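Local coordinates for uncharacterized protein (PDB 3FDI) that is of unknown function but, as a cytidylate kinase-like member of the P-loop NTPase clan, probably transfers phosphate from a nucleotide to a small substrate, at residues B[106-110]-B[159-164]; B[8-14]-B[118-124]. One frame throughout, in Å; residues are numbered along the deposited sequence.

Contact 1: B[106-110]-B[159-164]; sequences RCAEE and YHNFYC. With SO4 (sulfate ion), chain F.
Y159 stacks on the guanidinium of R106 with an offset, the two planes 7° from parallel and their centres 4.2 Å apart. NH2 of R106 lies over the ring, toward its rim, 3.4 Å from Y159 CZ, while Y159 OH faces the centre of the guanidinium. Bends at chi2 and chi3 of R106 fold the arginine back over the ring and turn its edge to a sulfate. There NE reaches sulfate O1 at 2.5 Å, the backbone N of R106 donates to that same oxygen, and NH2 bonds to O4; NH1 goes to Q86, so ring, anion and glutamine together fix the group's rotation. C107 SG approaches the Y159 ring obliquely, 3.6 Å from CE2. Next, H160 sends NE2 to OE2 of E109, 2.7 Å away at 165°, on the syn side but tilted 25° out of the carboxylate plane, while OE2 lies close to the imidazole plane; ND1 donates to OD1 of N161, an oxygen that W168 N also bonds, which probably settles the ring's orientation. In this P-loop kinase-like fold the contact joins the end of the long helix 142-163 to the turn after strand 101-104, where C107 is the N-cap of helix 108-111. The sulfate there is consistent with a phosphate pocket. The C107 sulfur also touches Y163 CB, and the Y163 ring meets F87 of helix 81-95 edge-to-face. C164, just past the helix, lays SG over the centre of the H160 imidazole, and that sulfur also touches E110 CB at 3.6 Å and C107 SG at 3.8 Å.

Contact 2: B[8-14]-B[118-124]; sequences IIAIGRE and MISAFIL. With SO4 (sulfate ion), chain F.
Strands 8-13 and 118-124 run parallel, I8 beside M118 through R13 beside I123, as neighbours mid-sheet in a P-loop kinase-like fold. Six backbone hydrogen bonds join them: the carbonyls of I8, A10 and G12 accept from I119, A121 and I123, and those of I119, A121 and I123 accept from A10, G12 and E14. The bond from I123 N to G12 O, 2.9 Å long, departs from the pattern, its donor 37° above the carbonyl plane.

Apolar side chains meet on both faces. On one, I11 CG2 nears I123 CG1 at 4.3 Å, and helices 19-30 and 185-197 pack against this side. On the other, the selenium of selenomethionine M118 lies 4.1 Å from A10 CB, and F122, its CG anti to the backbone N (chi1 -174°), swings its ring against the G12-R13 peptide, with CE2 3.2 Å from R13 N.

Polar side chains gather at the C-terminal end, R13 in the strand and E14 just past it. The E14 carboxylate crosses L124 obliquely, OE1 3.3 Å from L124 CB; OE1 forms a salt bridge with K130 and accepts from G125 N. R13 turns to the sulfate, NH2 meeting O2 at 2.6 Å and NH1 donating to O3 at 3.3 Å.

Overall arrangement
Contact 2 is the buried core of the fold, a pairing of central strands held by regular backbone bonds and lined with aliphatic groups. Contact 1 is only partly buried and joins a turn and short helix to the end of a long helix; its cross-links come from side chains: a cation-pi stack, a histidine-carboxylate bond and a pair of cysteine sulfurs in contact. The two centres are 12 Å apart, and helix 108-111 rests on the strands, A108 CB against A10 CB at 4.0 Å and E109 CB against S120 CB at 3.8 Å. Each contact contributes one arginine, R106 and R13, to a shared sulfate, consistent with an anion-binding pocket where the two arginines converge.

Contact 1: B[106-110]-B[159-164]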
loop_
_atom_site.group_PDB
_atom_site.type_symbol
_atom_site.label_atom_id
_atom_site.label_comp_id
_atom_site.label_asym_id
_atom_site.label_seq_id
_atom_site.Cartn_x
_atom_site.Cartn_y
_atom_site.Cartn_z
ATOM N N ARG B 106 -8.045 18.336 -5.750
ATOM C CA ARG B 106 -6.921 19.168 -6.177
ATOM C C ARG B 106 -5.735 19.227 -5.202
ATOM O O ARG B 106 -4.971 20.201 -5.182
ATOM C CB ARG B 106 -7.425 20.587 -6.491
ATOM C CG ARG B 106 -8.564 20.660 -7.579
ATOM C CD ARG B 106 -8.025 20.424 -9.000
ATOM N NE ARG B 106 -8.016 19.026 -9.344
ATOM C CZ ARG B 106 -7.494 18.499 -10.451
ATOM N NH1 ARG B 106 -6.912 19.266 -11.369
ATOM N NH2 ARG B 106 -7.565 17.179 -10.645
ATOM N N CYS B 107 -5.564 18.182 -4.407
ATOM C CA CYS B 107 -4.506 18.078 -3.435
ATOM C C CYS B 107 -4.540 19.212 -2.429
ATOM O O CYS B 107 -3.507 19.555 -1.853
ATOM C CB CYS B 107 -3.158 18.044 -4.144
ATOM S SG CYS B 107 -3.046 16.641 -5.307
ATOM N N ALA B 108 -5.711 19.803 -2.204
ATOM C CA ALA B 108 -5.713 21.066 -1.462
ATOM C C ALA B 108 -5.226 20.896 -0.026
ATOM O O ALA B 108 -4.551 21.786 0.478
ATOM C CB ALA B 108 -7.054 21.778 -1.529
ATOM N N GLU B 109 -5.544 19.780 0.645
ATOM C CA GLU B 109 -5.107 19.606 2.027
ATOM C C GLU B 109 -3.571 19.563 2.102
ATOM O O GLU B 109 -2.996 20.042 3.079
ATOM C CB GLU B 109 -5.726 18.375 2.704
ATOM C CG GLU B 109 -5.011 17.044 2.518
ATOM C CD GLU B 109 -4.906 16.575 1.087
ATOM O OE1 GLU B 109 -5.634 17.073 0.124
ATOM O OE2 GLU B 109 -4.031 15.695 0.884
ATOM N N GLU B 110 -2.921 19.048 1.058
ATOM C CA GLU B 110 -1.458 19.019 1.004
ATOM C C GLU B 110 -0.872 20.393 0.713
ATOM O O GLU B 110 0.055 20.833 1.428
ATOM C CB GLU B 110 -0.959 18.012 -0.015
ATOM C CG GLU B 110 0.543 17.898 -0.133
ATOM C CD GLU B 110 1.260 17.408 1.150
ATOM O OE1 GLU B 110 0.622 16.765 2.030
ATOM O OE2 GLU B 110 2.483 17.680 1.265
ATOM N N TYR B 159 -4.168 10.519 -8.940
ATOM C CA TYR B 159 -3.826 11.935 -9.027
ATOM C C TYR B 159 -3.204 12.409 -7.690
ATOM O O TYR B 159 -2.111 12.963 -7.659
ATOM C CB TYR B 159 -5.067 12.743 -9.429
ATOM C CG TYR B 159 -4.959 14.256 -9.185
ATOM C CD1 TYR B 159 -4.194 15.108 -10.053
ATOM C CD2 TYR B 159 -5.602 14.828 -8.101
ATOM C CE1 TYR B 159 -4.089 16.484 -9.822
ATOM C CE2 TYR B 159 -5.532 16.187 -7.879
ATOM C CZ TYR B 159 -4.781 17.006 -8.738
ATOM O OH TYR B 159 -4.719 18.320 -8.411
ATOM N N HIS B 160 -3.903 12.129 -6.594
ATOM C CA HIS B 160 -3.476 12.527 -5.263
ATOM C C HIS B 160 -2.137 11.927 -4.846
ATOM O O HIS B 160 -1.298 12.640 -4.284
ATOM C CB HIS B 160 -4.514 12.144 -4.213
ATOM C CG HIS B 160 -4.203 12.670 -2.841
ATOM N ND1 HIS B 160 -3.370 12.015 -1.964
ATOM C CD2 HIS B 160 -4.631 13.783 -2.189
ATOM C CE1 HIS B 160 -3.265 12.719 -0.850
ATOM N NE2 HIS B 160 -4.048 13.775 -0.947
ATOM N N ASN B 161 -1.960 10.617 -5.052
ATOM C CA ASN B 161 -0.740 9.942 -4.531
ATOM C C ASN B 161 0.446 10.188 -5.435
ATOM O O ASN B 161 1.609 9.940 -5.080
ATOM C CB ASN B 161 -0.956 8.429 -4.288
ATOM C CG ASN B 161 -2.037 8.134 -3.198
ATOM O OD1 ASN B 161 -2.524 9.048 -2.490
ATOM N ND2 ASN B 161 -2.419 6.844 -3.079
ATOM N N PHE B 162 0.177 10.668 -6.641
ATOM C CA PHE B 162 1.272 11.078 -7.467
ATOM C C PHE B 162 1.866 12.371 -6.911
ATOM O O PHE B 162 3.081 12.454 -6.782
ATOM C CB PHE B 162 0.865 11.307 -8.906
ATOM C CG PHE B 162 2.036 11.720 -9.793
ATOM C CD1 PHE B 162 3.053 10.819 -10.074
ATOM C CD2 PHE B 162 2.140 13.007 -10.281
ATOM C CE1 PHE B 162 4.116 11.177 -10.884
ATOM C CE2 PHE B 162 3.218 13.389 -11.093
ATOM C CZ PHE B 162 4.199 12.477 -11.409
ATOM N N TYR B 163 1.036 13.372 -6.603
ATOM C CA TYR B 163 1.579 14.673 -6.186
ATOM C C TYR B 163 1.898 14.794 -4.706
ATOM O O TYR B 163 2.727 15.629 -4.325
ATOM C CB TYR B 163 0.689 15.823 -6.587
ATOM C CG TYR B 163 0.648 16.037 -8.052
ATOM C CD1 TYR B 163 1.707 16.647 -8.716
ATOM C CD2 TYR B 163 -0.455 15.640 -8.801
ATOM C CE1 TYR B 163 1.660 16.860 -10.083
ATOM C CE2 TYR B 163 -0.503 15.830 -10.157
ATOM C CZ TYR B 163 0.544 16.446 -10.780
ATOM O OH TYR B 163 0.469 16.617 -12.124
ATOM N N CYS B 164 1.303 13.957 -3.880
ATOM C CA CYS B 164 1.498 14.020 -2.448
ATOM C C CYS B 164 2.201 12.779 -1.979
ATOM O O CYS B 164 2.203 11.749 -2.686
ATOM C CB CYS B 164 0.146 14.079 -1.749
ATOM S SG CYS B 164 -1.057 15.274 -2.418
HETATM S S SO4 F . -10.347 16.236 -8.458
HETATM O O1 SO4 F . -9.588 17.436 -8.142
HETATM O O2 SO4 F . -10.048 15.307 -7.362
HETATM O O3 SO4 F . -11.764 16.532 -8.585
HETATM O O4 SO4 F . -9.881 15.735 -9.776
#

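Contact 2: B[8-14]-B[118-124]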
loop_
_atom_site.group_PDB
_atom_site.type_symbol
_atom_site.label_atom_id
_atom_site.label_comp_id
_atom_site.label_asym_id
_atom_site.label_seq_id
_atom_site.Cartn_x
_atom_site.Cartn_y
_atom_site.Cartn_z
ATOM N N ILE B 8 -10.692 27.990 5.388
ATOM C CA ILE B 8 -10.511 27.202 4.165
ATOM C C ILE B 8 -10.891 25.735 4.463
ATOM O O ILE B 8 -10.388 25.167 5.413
ATOM C CB ILE B 8 -9.069 27.308 3.636
ATOM C CG1 ILE B 8 -8.629 28.777 3.568
ATOM C CG2 ILE B 8 -8.970 26.718 2.284
ATOM C CD1 ILE B 8 -7.192 28.986 3.299
ATOM N N ILE B 9 -11.794 25.147 3.669
ATOM C CA ILE B 9 -12.207 23.774 3.858
ATOM C C ILE B 9 -11.833 22.965 2.647
ATOM O O ILE B 9 -12.259 23.297 1.551
ATOM C CB ILE B 9 -13.683 23.670 4.061
ATOM C CG1 ILE B 9 -14.109 24.546 5.268
ATOM C CG2 ILE B 9 -14.083 22.180 4.213
ATOM C CD1 ILE B 9 -15.667 24.688 5.425
ATOM N N ALA B 10 -11.003 21.938 2.844
ATOM C CA ALA B 10 -10.455 21.101 1.767
ATOM C C ALA B 10 -11.173 19.764 1.877
ATOM O O ALA B 10 -11.124 19.099 2.923
ATOM C CB ALA B 10 -8.975 20.924 1.913
ATOM N N ILE B 11 -11.893 19.390 0.840
ATOM C CA ILE B 11 -12.737 18.217 0.878
ATOM C C ILE B 11 -12.219 17.247 -0.109
ATOM O O ILE B 11 -12.031 17.604 -1.288
ATOM C CB ILE B 11 -14.174 18.564 0.508
ATOM C CG1 ILE B 11 -14.877 19.218 1.688
ATOM C CG2 ILE B 11 -14.972 17.288 0.135
ATOM C CD1 ILE B 11 -16.031 19.942 1.284
ATOM N N GLY B 12 -11.996 16.036 0.361
ATOM C CA GLY B 12 -11.806 14.872 -0.476
ATOM C C GLY B 12 -13.022 13.970 -0.353
ATOM O O GLY B 12 -13.869 14.162 0.506
ATOM N N ARG B 13 -13.105 12.952 -1.197
ATOM C CA ARG B 13 -14.309 12.179 -1.297
ATOM C C ARG B 13 -14.177 10.952 -2.232
ATOM O O ARG B 13 -13.409 10.969 -3.226
ATOM C CB ARG B 13 -15.470 13.073 -1.799
ATOM C CG ARG B 13 -15.641 13.068 -3.349
ATOM C CD ARG B 13 -15.306 14.330 -4.153
ATOM N NE ARG B 13 -13.917 14.450 -4.503
ATOM C CZ ARG B 13 -13.398 14.958 -5.628
ATOM N NH1 ARG B 13 -14.140 15.415 -6.618
ATOM N NH2 ARG B 13 -12.059 15.007 -5.749
ATOM N N GLU B 14 -14.934 9.909 -1.897
ATOM C CA GLU B 14 -15.190 8.792 -2.797
ATOM C C GLU B 14 -16.312 9.201 -3.726
ATOM O O GLU B 14 -17.253 9.903 -3.315
ATOM C CB GLU B 14 -15.682 7.564 -2.033
ATOM C CG GLU B 14 -14.784 7.120 -0.964
ATOM C CD GLU B 14 -15.290 5.877 -0.252
ATOM O OE1 GLU B 14 -16.526 5.738 -0.072
ATOM O OE2 GLU B 14 -14.442 5.063 0.169
HETATM N N MSE B 118 -6.812 26.140 7.663
HETATM C CA MSE B 118 -7.368 25.138 6.785
HETATM C C MSE B 118 -7.773 23.916 7.625
HETATM O O MSE B 118 -7.044 23.469 8.480
HETATM C CB MSE B 118 -6.378 24.805 5.655
HETATM C CG MSE B 118 -6.933 23.806 4.616
HETATM SE SE MSE B 118 -6.798 21.918 5.190
HETATM C CE MSE B 118 -4.905 21.856 5.293
ATOM N N ILE B 119 -8.978 23.430 7.378
ATOM C CA ILE B 119 -9.479 22.140 7.870
ATOM C C ILE B 119 -9.659 21.242 6.684
ATOM O O ILE B 119 -10.022 21.714 5.609
ATOM C CB ILE B 119 -10.833 22.367 8.496
ATOM C CG1 ILE B 119 -10.713 23.458 9.564
ATOM C CG2 ILE B 119 -11.325 21.126 9.075
ATOM C CD1 ILE B 119 -11.041 24.974 9.042
ATOM N N SER B 120 -9.492 19.945 6.869
ATOM C CA SER B 120 -9.809 19.010 5.807
ATOM C C SER B 120 -10.679 17.869 6.259
ATOM O O SER B 120 -10.585 17.391 7.364
ATOM C CB SER B 120 -8.540 18.438 5.193
ATOM O OG SER B 120 -7.788 17.779 6.188
ATOM N N ALA B 121 -11.479 17.371 5.338
ATOM C CA ALA B 121 -12.480 16.376 5.639
ATOM C C ALA B 121 -12.532 15.465 4.433
ATOM O O ALA B 121 -12.480 15.947 3.260
ATOM C CB ALA B 121 -13.848 17.068 5.922
ATOM N N PHE B 122 -12.564 14.155 4.689
ATOM C CA PHE B 122 -12.772 13.174 3.618
ATOM C C PHE B 122 -14.155 12.554 3.774
ATOM O O PHE B 122 -14.476 12.046 4.829
ATOM C CB PHE B 122 -11.661 12.139 3.639
ATOM C CG PHE B 122 -11.714 11.166 2.475
ATOM C CD1 PHE B 122 -12.156 9.863 2.669
ATOM C CD2 PHE B 122 -11.245 11.550 1.234
ATOM C CE1 PHE B 122 -12.262 8.998 1.641
ATOM C CE2 PHE B 122 -11.317 10.668 0.152
ATOM C CZ PHE B 122 -11.832 9.404 0.324
ATOM N N ILE B 123 -14.961 12.580 2.703
ATOM C CA ILE B 123 -16.317 12.039 2.697
ATOM C C ILE B 123 -16.353 10.700 1.973
ATOM O O ILE B 123 -15.799 10.543 0.893
ATOM C CB ILE B 123 -17.248 12.986 2.042
ATOM C CG1 ILE B 123 -17.015 14.381 2.620
ATOM C CG2 ILE B 123 -18.734 12.553 2.220
ATOM C CD1 ILE B 123 -17.573 14.488 4.110
ATOM N N LEU B 124 -16.967 9.714 2.616
ATOM C CA LEU B 124 -17.061 8.401 2.076
ATOM C C LEU B 124 -18.489 7.931 2.264
ATOM O O LEU B 124 -19.321 8.658 2.810
ATOM C CB LEU B 124 -16.028 7.478 2.710
ATOM C CG LEU B 124 -15.869 7.245 4.201
ATOM C CD1 LEU B 124 -15.085 5.881 4.424
ATOM C CD2 LEU B 124 -15.224 8.393 5.002
HETATM S S SO4 F . -10.347 16.236 -8.458
HETATM O O1 SO4 F . -9.588 17.436 -8.142
HETATM O O2 SO4 F . -10.048 15.307 -7.362
HETATM O O3 SO4 F . -11.764 16.532 -8.585
HETATM O O4 SO4 F . -9.881 15.735 -9.776
#